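Local structure of succinate--CoA ligase subunit alpha (Campylobacter jejuni, 6MEL) at residues K10-G15 with A58-A63; Q14-K19 with F23-C28; Q27-G32 with T47-P52; A66-I71 with C133-M138. The protein belongs to the succinate--CoA ligase family as its alpha subunit, combining a Rossmann-type CoA-binding domain with a second, CoA-ligase domain. All coordinates share one frame; numbering follows the deposited sequence.

How the contacts relate
Contacts 1, 2 and 3 all lie within the CoA-binding domain, whereas contact 4 brings the beta sheet of that domain against a strand of the second one. Contacts 1 and 4 are buried and without polar bonds between their segments, contact 4 also setting methyls against a peptide; they draw on neighbouring strands 10-14 and 68-71, joined by backbone bonds and by Gln-14 to Ser-69. Contact 2, partly buried, adds a helical hydrogen bond to a ring-methyl touch. Contact 3 lies nearer the surface and relies on a thioether and a lysine chain. Contacts 2 and 3 share helix 19-31, with centres about 8 Å apart, and its Cys-28 and Tyr-31 adjoin the strand of contact 4.

Contact 1 (K10-G15 with A58-A63); sequences KVIVQG and ADAVKA
Ile-12 on strand 10-14 points toward Ala-60 on helix 57-64, a helix-on-sheet contact of a Rossmann-type fold. The helix belongs to a beta-alpha-beta crossover: it carries the chain from strand 51-54 past strands 34-39 and 10-14 to strand 68-71, and Ile-12 meets it on the way. Both branches of the isoleucine are used. With chi1 at 52°, CG1 stands between the backbone N and the carbonyl carbon, which leaves CG2 anti to the carbonyl carbon and aimed at the helix. There CG2 faces the methyl of Ala-60, Ile-12 CG2 to Ala-60 CB being 4.2 Å. The longer branch runs out extended, CD1 anti to CA, and ends beside the next residue of the helix. Val-61 sends its CB along the flank of the contact and not into it, and presents a single methyl. The fit is therefore a forked side chain straddling one helical step, an apolar contact at ordinary van der Waals distance.

Val-57 and Thr-64 of the same helix also touch Ile-12, while Ile-39 and Phe-54 pack on Ala-60. Behind the side chain, the backbone of Ile-12 is tied to Val-68 and Leu-70 of the adjoining strand. At the end of the longer branch, Ile-12 CD1 lies 4.4 Å from Val-61 CG2.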
loop_
_atom_site.group_PDB
_atom_site.type_symbol
_atom_site.label_atom_id
_atom_site.label_comp_id
_atom_site.label_asym_id
_atom_site.label_seq_id
_atom_site.Cartn_x
_atom_site.Cartn_y
_atom_site.Cartn_z
ATOM N N LYS A 10 9.946 -25.176 16.309
ATOM C CA LYS A 10 10.391 -24.271 17.353
ATOM C C LYS A 10 10.391 -22.832 16.848
ATOM O O LYS A 10 10.994 -22.553 15.803
ATOM C CB LYS A 10 11.806 -24.638 17.780
ATOM C CG LYS A 10 11.933 -26.071 18.286
ATOM C CD LYS A 10 13.007 -26.251 19.333
ATOM C CE LYS A 10 13.969 -27.360 18.997
ATOM N NZ LYS A 10 14.857 -26.907 17.900
ATOM N N VAL A 11 9.794 -21.941 17.647
ATOM C CA VAL A 11 9.566 -20.568 17.270
ATOM C C VAL A 11 10.101 -19.645 18.358
ATOM O O VAL A 11 9.750 -19.835 19.510
ATOM C CB VAL A 11 8.059 -20.298 17.097
ATOM C CG1 VAL A 11 7.788 -18.819 16.807
ATOM C CG2 VAL A 11 7.435 -21.205 16.039
ATOM N N ILE A 12 10.847 -18.602 17.958
ATOM C CA ILE A 12 11.156 -17.484 18.808
ATOM C C ILE A 12 10.338 -16.282 18.362
ATOM O O ILE A 12 9.980 -16.145 17.172
ATOM C CB ILE A 12 12.651 -17.152 18.800
ATOM C CG1 ILE A 12 13.171 -16.988 17.379
ATOM C CG2 ILE A 12 13.429 -18.202 19.563
ATOM C CD1 ILE A 12 14.568 -16.426 17.328
ATOM N N VAL A 13 10.104 -15.376 19.304
ATOM C CA VAL A 13 9.325 -14.171 19.034
ATOM C C VAL A 13 10.262 -12.970 19.167
ATOM O O VAL A 13 10.858 -12.756 20.202
ATOM C CB VAL A 13 8.144 -14.074 20.010
ATOM C CG1 VAL A 13 7.326 -12.832 19.766
ATOM C CG2 VAL A 13 7.271 -15.327 19.984
ATOM N N GLN A 14 10.376 -12.172 18.103
ATOM C CA GLN A 14 11.093 -10.903 18.187
ATOM C C GLN A 14 10.051 -9.847 18.583
ATOM O O GLN A 14 8.951 -9.787 18.009
ATOM C CB GLN A 14 11.849 -10.618 16.892
ATOM C CG GLN A 14 13.012 -11.565 16.624
ATOM C CD GLN A 14 13.576 -11.459 15.233
ATOM O OE1 GLN A 14 13.460 -12.387 14.433
ATOM N NE2 GLN A 14 14.200 -10.320 14.943
ATOM N N GLY A 15 10.381 -9.053 19.608
ATOM C CA GLY A 15 9.433 -8.113 20.219
ATOM C C GLY A 15 8.507 -8.812 21.220
ATOM O O GLY A 15 7.368 -8.407 21.431
ATOM N N ALA A 58 20.716 -13.965 18.025
ATOM C CA ALA A 58 21.865 -14.887 18.001
ATOM C C ALA A 58 21.938 -15.688 19.312
ATOM O O ALA A 58 22.139 -16.889 19.258
ATOM C CB ALA A 58 23.156 -14.141 17.761
ATOM N N ASP A 59 21.736 -15.022 20.454
ATOM C CA ASP A 59 21.705 -15.696 21.797
ATOM C C ASP A 59 20.550 -16.696 21.877
ATOM O O ASP A 59 20.723 -17.813 22.351
ATOM C CB ASP A 59 21.552 -14.689 22.938
ATOM C CG ASP A 59 22.795 -13.851 23.229
ATOM O OD1 ASP A 59 23.855 -14.212 22.740
ATOM O OD2 ASP A 59 22.681 -12.836 23.950
ATOM N N ALA A 60 19.379 -16.311 21.355
ATOM C CA ALA A 60 18.214 -17.165 21.389
ATOM C C ALA A 60 18.441 -18.423 20.548
ATOM O O ALA A 60 18.064 -19.532 20.952
ATOM C CB ALA A 60 16.997 -16.419 20.897
ATOM N N VAL A 61 19.016 -18.256 19.355
ATOM C CA VAL A 61 19.224 -19.388 18.437
ATOM C C VAL A 61 20.268 -20.371 19.040
ATOM O O VAL A 61 20.126 -21.580 18.938
ATOM C CB VAL A 61 19.641 -18.883 17.047
ATOM C CG1 VAL A 61 20.335 -19.971 16.234
ATOM C CG2 VAL A 61 18.441 -18.320 16.304
ATOM N N LYS A 62 21.326 -19.842 19.651
ATOM C CA LYS A 62 22.348 -20.660 20.311
ATOM C C LYS A 62 21.729 -21.488 21.462
ATOM O O LYS A 62 21.999 -22.683 21.563
ATOM C CB LYS A 62 23.483 -19.758 20.795
ATOM C CG LYS A 62 24.589 -20.469 21.567
ATOM C CD LYS A 62 25.893 -19.674 21.663
ATOM C CE LYS A 62 25.881 -18.580 22.716
ATOM N NZ LYS A 62 27.086 -18.676 23.581
ATOM N N ALA A 63 20.866 -20.875 22.286
ATOM C CA ALA A 63 20.280 -21.564 23.424
ATOM C C ALA A 63 19.178 -22.523 22.968
ATOM O O ALA A 63 19.111 -23.587 23.511
ATOM C CB ALA A 63 19.757 -20.588 24.450
#

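Contact 2 (Q14-K19 with F23-C28); sequences QGFTGK and FHAEQC
Phe-16 and Ala-25 meet across the turn that links the first strand of a Rossmann-type fold to its first helix, 19-31. The ring offers its edge: the methyl of Ala-25 lies close to the ring plane, and Phe-16 CE1 is 4.0 Å from Ala-25 CB. The phenyl reaches that place because CG is anti to the backbone N (chi1 -170°), which carries the ring nearer the helix than the CB direction alone would suggest. His-48 meets the same phenyl edge-to-face, and Leu-49 packs on Ala-25, so the hairpin 47-52 closes in on this pair.

Between strand and helix the chain makes a type I turn from Gly-15 to Gly-18, with one weak backbone bond from Gly-18 N to Gly-15 O across it. Gly-15 has positive phi, and Gly-18 takes the N-cap position.

The other half of the contact belongs to the helix itself. Lys-19 opens the first turn, and it takes part through its backbone: Phe-23 N donates to Lys-19 O over 3.1 Å, the ordinary bond of the first helical turn. Phe-23 also lays its CB near the same oxygen, 3.7 Å from Lys-19 O, but its ring, with CG anti to the backbone N, leads away from the loop. An apolar side chain of the partner protein chain packs against Phe-23 there. Toward its own neighbour the ring turns an edge, Phe-23 CD2 standing 3.7 Å above the centre of the His-24 imidazole plane.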
loop_
_atom_site.group_PDB
_atom_site.type_symbol
_atom_site.label_atom_id
_atom_site.label_comp_id
_atom_site.label_asym_id
_atom_site.label_seq_id
_atom_site.Cartn_x
_atom_site.Cartn_y
_atom_site.Cartn_z
ATOM N N GLN A 14 10.376 -12.172 18.103
ATOM C CA GLN A 14 11.093 -10.903 18.187
ATOM C C GLN A 14 10.051 -9.847 18.583
ATOM O O GLN A 14 8.951 -9.787 18.009
ATOM C CB GLN A 14 11.849 -10.618 16.892
ATOM C CG GLN A 14 13.012 -11.565 16.624
ATOM C CD GLN A 14 13.576 -11.459 15.233
ATOM O OE1 GLN A 14 13.460 -12.387 14.433
ATOM N NE2 GLN A 14 14.200 -10.320 14.943
ATOM N N GLY A 15 10.381 -9.053 19.608
ATOM C CA GLY A 15 9.433 -8.113 20.219
ATOM C C GLY A 15 8.507 -8.812 21.220
ATOM O O GLY A 15 7.368 -8.407 21.431
ATOM N N PHE A 16 9.072 -9.777 21.943
ATOM C CA PHE A 16 8.341 -10.722 22.761
ATOM C C PHE A 16 7.623 -10.050 23.939
ATOM O O PHE A 16 6.601 -10.535 24.330
ATOM C CB PHE A 16 9.322 -11.771 23.278
ATOM C CG PHE A 16 8.770 -12.992 23.963
ATOM C CD1 PHE A 16 7.570 -13.561 23.598
ATOM C CD2 PHE A 16 9.529 -13.628 24.935
ATOM C CE1 PHE A 16 7.120 -14.727 24.197
ATOM C CE2 PHE A 16 9.084 -14.796 25.529
ATOM C CZ PHE A 16 7.876 -15.338 25.168
ATOM N N THR A 17 8.160 -8.966 24.513
ATOM C CA THR A 17 7.592 -8.443 25.757
ATOM C C THR A 17 6.644 -7.285 25.491
ATOM O O THR A 17 6.051 -6.824 26.399
ATOM C CB THR A 17 8.640 -8.002 26.791
ATOM O OG1 THR A 17 9.502 -7.026 26.223
ATOM C CG2 THR A 17 9.450 -9.160 27.309
ATOM N N GLY A 18 6.529 -6.812 24.249
ATOM C CA GLY A 18 5.535 -5.840 23.947
ATOM C C GLY A 18 4.131 -6.360 24.280
ATOM O O GLY A 18 3.890 -7.559 24.354
ATOM N N LYS A 19 3.191 -5.430 24.449
ATOM C CA LYS A 19 1.850 -5.741 24.922
ATOM C C LYS A 19 1.109 -6.651 23.931
ATOM O O LYS A 19 0.580 -7.706 24.282
ATOM C CB LYS A 19 1.082 -4.434 25.123
ATOM C CG LYS A 19 0.313 -4.341 26.423
ATOM C CD LYS A 19 -0.777 -3.286 26.392
ATOM C CE LYS A 19 -1.987 -3.672 27.220
ATOM N NZ LYS A 19 -3.125 -2.766 26.945
ATOM N N PHE A 23 0.033 -10.722 24.160
ATOM C CA PHE A 23 -1.312 -11.183 23.948
ATOM C C PHE A 23 -1.321 -12.298 22.884
ATOM O O PHE A 23 -1.839 -13.379 23.139
ATOM C CB PHE A 23 -2.206 -10.012 23.523
ATOM C CG PHE A 23 -3.618 -10.427 23.221
ATOM C CD1 PHE A 23 -4.586 -10.448 24.226
ATOM C CD2 PHE A 23 -3.965 -10.859 21.948
ATOM C CE1 PHE A 23 -5.887 -10.869 23.946
ATOM C CE2 PHE A 23 -5.254 -11.302 21.668
ATOM C CZ PHE A 23 -6.223 -11.282 22.665
ATOM N N HIS A 24 -0.722 -12.047 21.699
ATOM C CA HIS A 24 -0.795 -12.997 20.626
ATOM C C HIS A 24 0.068 -14.226 20.923
ATOM O O HIS A 24 -0.359 -15.334 20.629
ATOM C CB HIS A 24 -0.471 -12.350 19.275
ATOM C CG HIS A 24 -1.539 -11.401 18.860
ATOM N ND1 HIS A 24 -2.788 -11.836 18.467
ATOM C CD2 HIS A 24 -1.569 -10.049 18.828
ATOM C CE1 HIS A 24 -3.523 -10.781 18.152
ATOM N NE2 HIS A 24 -2.809 -9.671 18.399
ATOM N N ALA A 25 1.278 -14.030 21.447
ATOM C CA ALA A 25 2.197 -15.161 21.799
ATOM C C ALA A 25 1.487 -16.159 22.725
ATOM O O ALA A 25 1.599 -17.388 22.534
ATOM C CB ALA A 25 3.483 -14.683 22.439
ATOM N N GLU A 26 0.701 -15.643 23.668
ATOM C CA GLU A 26 -0.034 -16.476 24.634
ATOM C C GLU A 26 -1.089 -17.294 23.881
ATOM O O GLU A 26 -1.198 -18.501 24.054
ATOM C CB GLU A 26 -0.628 -15.562 25.714
ATOM C CG GLU A 26 -1.229 -16.284 26.911
ATOM C CD GLU A 26 -1.627 -15.332 28.031
ATOM O OE1 GLU A 26 -2.439 -14.419 27.777
ATOM O OE2 GLU A 26 -1.094 -15.478 29.145
ATOM N N GLN A 27 -1.883 -16.607 23.036
ATOM C CA GLN A 27 -2.877 -17.321 22.210
ATOM C C GLN A 27 -2.190 -18.351 21.294
ATOM O O GLN A 27 -2.692 -19.447 21.152
ATOM C CB GLN A 27 -3.736 -16.359 21.405
ATOM C CG GLN A 27 -4.602 -15.472 22.290
ATOM C CD GLN A 27 -5.809 -14.978 21.535
ATOM O OE1 GLN A 27 -5.861 -14.984 20.303
ATOM N NE2 GLN A 27 -6.826 -14.625 22.291
ATOM N N CYS A 28 -1.026 -18.030 20.715
ATOM C CA CYS A 28 -0.313 -18.997 19.833
ATOM C C CYS A 28 0.107 -20.244 20.643
ATOM O O CYS A 28 -0.070 -21.389 20.207
ATOM C CB CYS A 28 0.890 -18.358 19.144
ATOM S SG CYS A 28 0.433 -17.077 17.925
#

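Contact 3 (Q27-G32 with T47-P52); sequences QCMAYG and THLGKP
Met-29 reaches from the last turns of helix 19-31 to a tight beta hairpin, where it meets Leu-49 and Lys-51. One residue earlier, Cys-28 faces inward and packs on Lys-134. Met-29 itself carries the whole contact. CG stands anti to the carbonyl carbon (chi1 -74°), the next bond continues extended, and the chain bends only at chi3, bringing CE round onto the lysine. The methionine and leucine side chains cross obliquely, with Met-29 SD 4.2 Å from Leu-49 CB. The methyl lies 3.6 Å from the backbone, measured from Met-29 CE to Leu-49 O. Lys-51 folds at chi2 and runs past the methionine in the opposite direction, so that the methyl rests alongside its CG-CD-CE stretch. The fit is tight: Met-29 CE is 3.4 Å from Lys-51 CG and 3.5 Å from Lys-51 CE.

Further along, Tyr-31 turns to strand 133-136, packing on Lys-134, and its hydroxyl bonds to Glu-131 N. Gly-32, at positive phi, ends the helix in a Schellman motif. Across the contact, a type I' turn from His-48 to Lys-51 is closed by two backbone bonds and sets Leu-49 at its corner. The hairpin of strands 47-48 and 51-54 forms one margin of the Rossmann sheet within this chain; Met-29 links helix 19-31 to that hairpin and also packs on Ile-35 of strand 34-39.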
loop_
_atom_site.group_PDB
_atom_site.type_symbol
_atom_site.label_atom_id
_atom_site.label_comp_id
_atom_site.label_asym_id
_atom_site.label_seq_id
_atom_site.Cartn_x
_atom_site.Cartn_y
_atom_site.Cartn_z
ATOM N N GLN A 27 -1.883 -16.607 23.036
ATOM C CA GLN A 27 -2.877 -17.321 22.210
ATOM C C GLN A 27 -2.190 -18.351 21.294
ATOM O O GLN A 27 -2.692 -19.447 21.152
ATOM C CB GLN A 27 -3.736 -16.359 21.405
ATOM C CG GLN A 27 -4.602 -15.472 22.290
ATOM C CD GLN A 27 -5.809 -14.978 21.535
ATOM O OE1 GLN A 27 -5.861 -14.984 20.303
ATOM N NE2 GLN A 27 -6.826 -14.625 22.291
ATOM N N CYS A 28 -1.026 -18.030 20.715
ATOM C CA CYS A 28 -0.313 -18.997 19.833
ATOM C C CYS A 28 0.107 -20.244 20.643
ATOM O O CYS A 28 -0.070 -21.389 20.207
ATOM C CB CYS A 28 0.890 -18.358 19.144
ATOM S SG CYS A 28 0.433 -17.077 17.925
ATOM N N MET A 29 0.641 -20.018 21.838
ATOM C CA MET A 29 1.032 -21.119 22.716
ATOM C C MET A 29 -0.178 -21.986 23.094
ATOM O O MET A 29 -0.105 -23.210 22.981
ATOM C CB MET A 29 1.720 -20.595 23.974
ATOM C CG MET A 29 3.138 -20.118 23.690
ATOM S SD MET A 29 3.834 -19.087 25.050
ATOM C CE MET A 29 5.239 -20.102 25.457
ATOM N N ALA A 30 -1.302 -21.358 23.439
ATOM C CA ALA A 30 -2.519 -22.101 23.821
ATOM C C ALA A 30 -3.012 -22.916 22.632
ATOM O O ALA A 30 -3.569 -23.979 22.827
ATOM C CB ALA A 30 -3.619 -21.182 24.325
ATOM N N TYR A 31 -2.803 -22.420 21.404
ATOM C CA TYR A 31 -3.257 -23.156 20.234
ATOM C C TYR A 31 -2.346 -24.358 19.929
ATOM O O TYR A 31 -2.712 -25.192 19.117
ATOM C CB TYR A 31 -3.293 -22.192 19.040
ATOM C CG TYR A 31 -4.083 -22.673 17.855
ATOM C CD1 TYR A 31 -5.466 -22.673 17.896
ATOM C CD2 TYR A 31 -3.460 -23.186 16.725
ATOM C CE1 TYR A 31 -6.217 -23.094 16.804
ATOM C CE2 TYR A 31 -4.199 -23.611 15.625
ATOM C CZ TYR A 31 -5.584 -23.558 15.665
ATOM O OH TYR A 31 -6.349 -23.981 14.602
ATOM N N GLY A 32 -1.136 -24.407 20.506
ATOM C CA GLY A 32 -0.229 -25.563 20.325
ATOM C C GLY A 32 1.153 -25.189 19.795
ATOM O O GLY A 32 2.019 -26.049 19.665
ATOM N N THR A 47 12.370 -14.085 32.221
ATOM C CA THR A 47 11.391 -15.071 31.852
ATOM C C THR A 47 10.101 -14.327 31.462
ATOM O O THR A 47 9.755 -13.316 32.089
ATOM C CB THR A 47 11.191 -16.064 33.005
ATOM O OG1 THR A 47 12.352 -16.895 33.054
ATOM C CG2 THR A 47 10.014 -16.976 32.804
ATOM N N HIS A 48 9.403 -14.828 30.428
ATOM C CA HIS A 48 8.148 -14.198 29.907
ATOM C C HIS A 48 7.285 -15.303 29.291
ATOM O O HIS A 48 7.778 -16.153 28.505
ATOM C CB HIS A 48 8.480 -13.002 28.979
ATOM C CG HIS A 48 7.291 -12.277 28.432
ATOM N ND1 HIS A 48 6.455 -11.516 29.211
ATOM C CD2 HIS A 48 6.776 -12.221 27.177
ATOM C CE1 HIS A 48 5.506 -10.963 28.462
ATOM N NE2 HIS A 48 5.690 -11.370 27.199
ATOM N N LEU A 49 6.045 -15.396 29.785
ATOM C CA LEU A 49 5.118 -16.464 29.431
ATOM C C LEU A 49 5.780 -17.828 29.601
ATOM O O LEU A 49 5.572 -18.727 28.785
ATOM C CB LEU A 49 4.668 -16.267 27.979
ATOM C CG LEU A 49 3.907 -14.974 27.714
ATOM C CD1 LEU A 49 3.578 -14.852 26.226
ATOM C CD2 LEU A 49 2.623 -14.938 28.556
ATOM N N GLY A 50 6.555 -17.965 30.673
ATOM C CA GLY A 50 7.254 -19.198 31.053
ATOM C C GLY A 50 8.426 -19.573 30.157
ATOM O O GLY A 50 8.899 -20.710 30.213
ATOM N N LYS A 51 8.938 -18.642 29.345
ATOM C CA LYS A 51 10.019 -18.961 28.424
ATOM C C LYS A 51 11.136 -17.948 28.575
ATOM O O LYS A 51 10.907 -16.836 29.022
ATOM C CB LYS A 51 9.489 -18.917 26.983
ATOM C CG LYS A 51 8.344 -19.871 26.726
ATOM C CD LYS A 51 8.786 -21.306 26.816
ATOM C CE LYS A 51 7.604 -22.251 26.813
ATOM N NZ LYS A 51 8.119 -23.638 26.845
ATOM N N PRO A 52 12.366 -18.299 28.157
ATOM C CA PRO A 52 13.496 -17.384 28.257
ATOM C C PRO A 52 13.427 -16.205 27.272
ATOM O O PRO A 52 12.918 -16.336 26.154
ATOM C CB PRO A 52 14.709 -18.300 28.021
ATOM C CG PRO A 52 14.169 -19.480 27.248
ATOM C CD PRO A 52 12.726 -19.639 27.686
#

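Contact 4 (A66-I71 with C133-M138); sequences ADVSLI and CKLGIM
Leu-135 and Leu-70 bring together two strands from different sheets: 68-71, inside the Rossmann-type sheet, and 133-136, an outermost strand of the second sheet within this chain. The axes of the short strands come within 7.4 Å, 48° apart in direction.

Apolar contacts carry the interface. Val-68 crosses Leu-135 at about a right angle, with Val-68 CG1 3.7 Å from Leu-135 CD2. Leu-70 CD2 lies 4.2 Å from Leu-135 CB, and Val-11 packs on both leucines from the neighbouring strand.

Side chain against backbone is the second kind. Since CG of Leu-70 is anti to its own N (chi1 172°), its two methyls sit over the peptide between Leu-135 and Gly-136: Leu-70 CD1 is 3.7 Å from Leu-135 C, and Leu-70 CD2 is 3.6 Å from Gly-136 N.

Outside the contact, Lys-134 O bonds to Thr-33 OG1 and Ser-69 OG to Gln-14 OE1. Lys-134, its CB directed away from strand 68-71, packs on Cys-28 and Tyr-31 and bonds inside its own segment. Its ammonium reaches forward to the end of its strand and the loop beyond, weakly to Gly-136 O and more firmly to Met-138 O, 2.8 Å from Lys-134 NZ.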
loop_
_atom_site.group_PDB
_atom_site.type_symbol
_atom_site.label_atom_id
_atom_site.label_comp_id
_atom_site.label_asym_id
_atom_site.label_seq_id
_atom_site.Cartn_x
_atom_site.Cartn_y
_atom_site.Cartn_z
ATOM N N ALA A 66 16.043 -22.819 17.706
ATOM C CA ALA A 66 14.888 -22.372 16.859
ATOM C C ALA A 66 15.389 -21.912 15.482
ATOM O O ALA A 66 16.443 -21.312 15.404
ATOM C CB ALA A 66 14.182 -21.233 17.545
ATOM N N ASP A 67 14.642 -22.211 14.415
ATOM C CA ASP A 67 14.987 -21.652 13.115
ATOM C C ASP A 67 13.791 -20.960 12.469
ATOM O O ASP A 67 13.844 -20.619 11.279
ATOM C CB ASP A 67 15.690 -22.668 12.215
ATOM C CG ASP A 67 14.871 -23.871 11.819
ATOM O OD1 ASP A 67 13.673 -23.912 12.144
ATOM O OD2 ASP A 67 15.470 -24.774 11.226
ATOM N N VAL A 68 12.753 -20.699 13.265
ATOM C CA VAL A 68 11.618 -19.945 12.821
ATOM C C VAL A 68 11.406 -18.791 13.798
ATOM O O VAL A 68 11.448 -19.005 14.973
ATOM C CB VAL A 68 10.371 -20.838 12.694
ATOM C CG1 VAL A 68 9.188 -20.042 12.200
ATOM C CG2 VAL A 68 10.649 -22.025 11.774
ATOM N N SER A 69 11.193 -17.579 13.278
ATOM C CA SER A 69 10.942 -16.432 14.103
ATOM C C SER A 69 9.618 -15.774 13.719
ATOM O O SER A 69 9.246 -15.668 12.518
ATOM C CB SER A 69 12.077 -15.441 14.001
ATOM O OG SER A 69 11.844 -14.349 14.872
ATOM N N LEU A 70 8.944 -15.248 14.734
ATOM C CA LEU A 70 7.677 -14.516 14.594
ATOM C C LEU A 70 7.931 -13.087 15.091
ATOM O O LEU A 70 8.308 -12.876 16.279
ATOM C CB LEU A 70 6.605 -15.230 15.415
ATOM C CG LEU A 70 5.253 -14.518 15.549
ATOM C CD1 LEU A 70 4.601 -14.244 14.214
ATOM C CD2 LEU A 70 4.317 -15.380 16.373
ATOM N N ILE A 71 7.762 -12.113 14.193
ATOM C CA ILE A 71 8.258 -10.745 14.410
ATOM C C ILE A 71 7.100 -9.761 14.588
ATOM O O ILE A 71 6.284 -9.547 13.663
ATOM C CB ILE A 71 9.175 -10.331 13.256
ATOM C CG1 ILE A 71 10.345 -11.314 13.117
ATOM C CG2 ILE A 71 9.615 -8.885 13.426
ATOM C CD1 ILE A 71 11.370 -10.938 12.098
ATOM N N CYS A 133 -0.746 -25.392 15.046
ATOM C CA CYS A 133 0.058 -24.255 15.458
ATOM C C CYS A 133 -0.366 -23.019 14.680
ATOM O O CYS A 133 -0.892 -23.097 13.553
ATOM C CB CYS A 133 1.544 -24.488 15.231
ATOM S SG CYS A 133 1.987 -24.590 13.481
ATOM N N LYS A 134 -0.099 -21.875 15.282
ATOM C CA LYS A 134 -0.337 -20.610 14.616
ATOM C C LYS A 134 0.763 -19.617 15.005
ATOM O O LYS A 134 1.214 -19.572 16.156
ATOM C CB LYS A 134 -1.765 -20.140 14.904
ATOM C CG LYS A 134 -1.952 -19.230 16.102
ATOM C CD LYS A 134 -3.379 -18.824 16.285
ATOM C CE LYS A 134 -3.634 -17.840 17.417
ATOM N NZ LYS A 134 -3.333 -16.451 16.986
ATOM N N LEU A 135 1.238 -18.871 14.006
ATOM C CA LEU A 135 2.301 -17.862 14.202
ATOM C C LEU A 135 1.760 -16.552 13.654
ATOM O O LEU A 135 1.782 -16.320 12.429
ATOM C CB LEU A 135 3.564 -18.254 13.444
ATOM C CG LEU A 135 4.422 -19.406 13.975
ATOM C CD1 LEU A 135 3.756 -20.749 13.727
ATOM C CD2 LEU A 135 5.755 -19.398 13.274
ATOM N N GLY A 136 1.201 -15.741 14.550
ATOM C CA GLY A 136 0.549 -14.530 14.130
ATOM C C GLY A 136 -0.720 -14.271 14.908
ATOM O O GLY A 136 -0.827 -14.686 16.075
ATOM N N ILE A 137 -1.624 -13.541 14.260
ATOM C CA ILE A 137 -2.724 -12.853 14.911
ATOM C C ILE A 137 -4.068 -13.418 14.427
ATOM O O ILE A 137 -5.133 -12.838 14.688
ATOM C CB ILE A 137 -2.654 -11.337 14.653
ATOM C CG1 ILE A 137 -2.846 -11.012 13.169
ATOM C CG2 ILE A 137 -1.374 -10.726 15.228
ATOM C CD1 ILE A 137 -2.993 -9.505 12.874
ATOM N N MET A 138 -4.048 -14.547 13.708
ATOM C CA MET A 138 -5.318 -15.075 13.200
ATOM C C MET A 138 -6.104 -15.773 14.319
ATOM O O MET A 138 -5.514 -16.365 15.223
ATOM C CB MET A 138 -5.099 -16.032 12.028
ATOM C CG MET A 138 -4.357 -17.294 12.392
ATOM S SD MET A 138 -2.588 -17.018 12.761
ATOM C CE MET A 138 -2.046 -16.635 11.093
#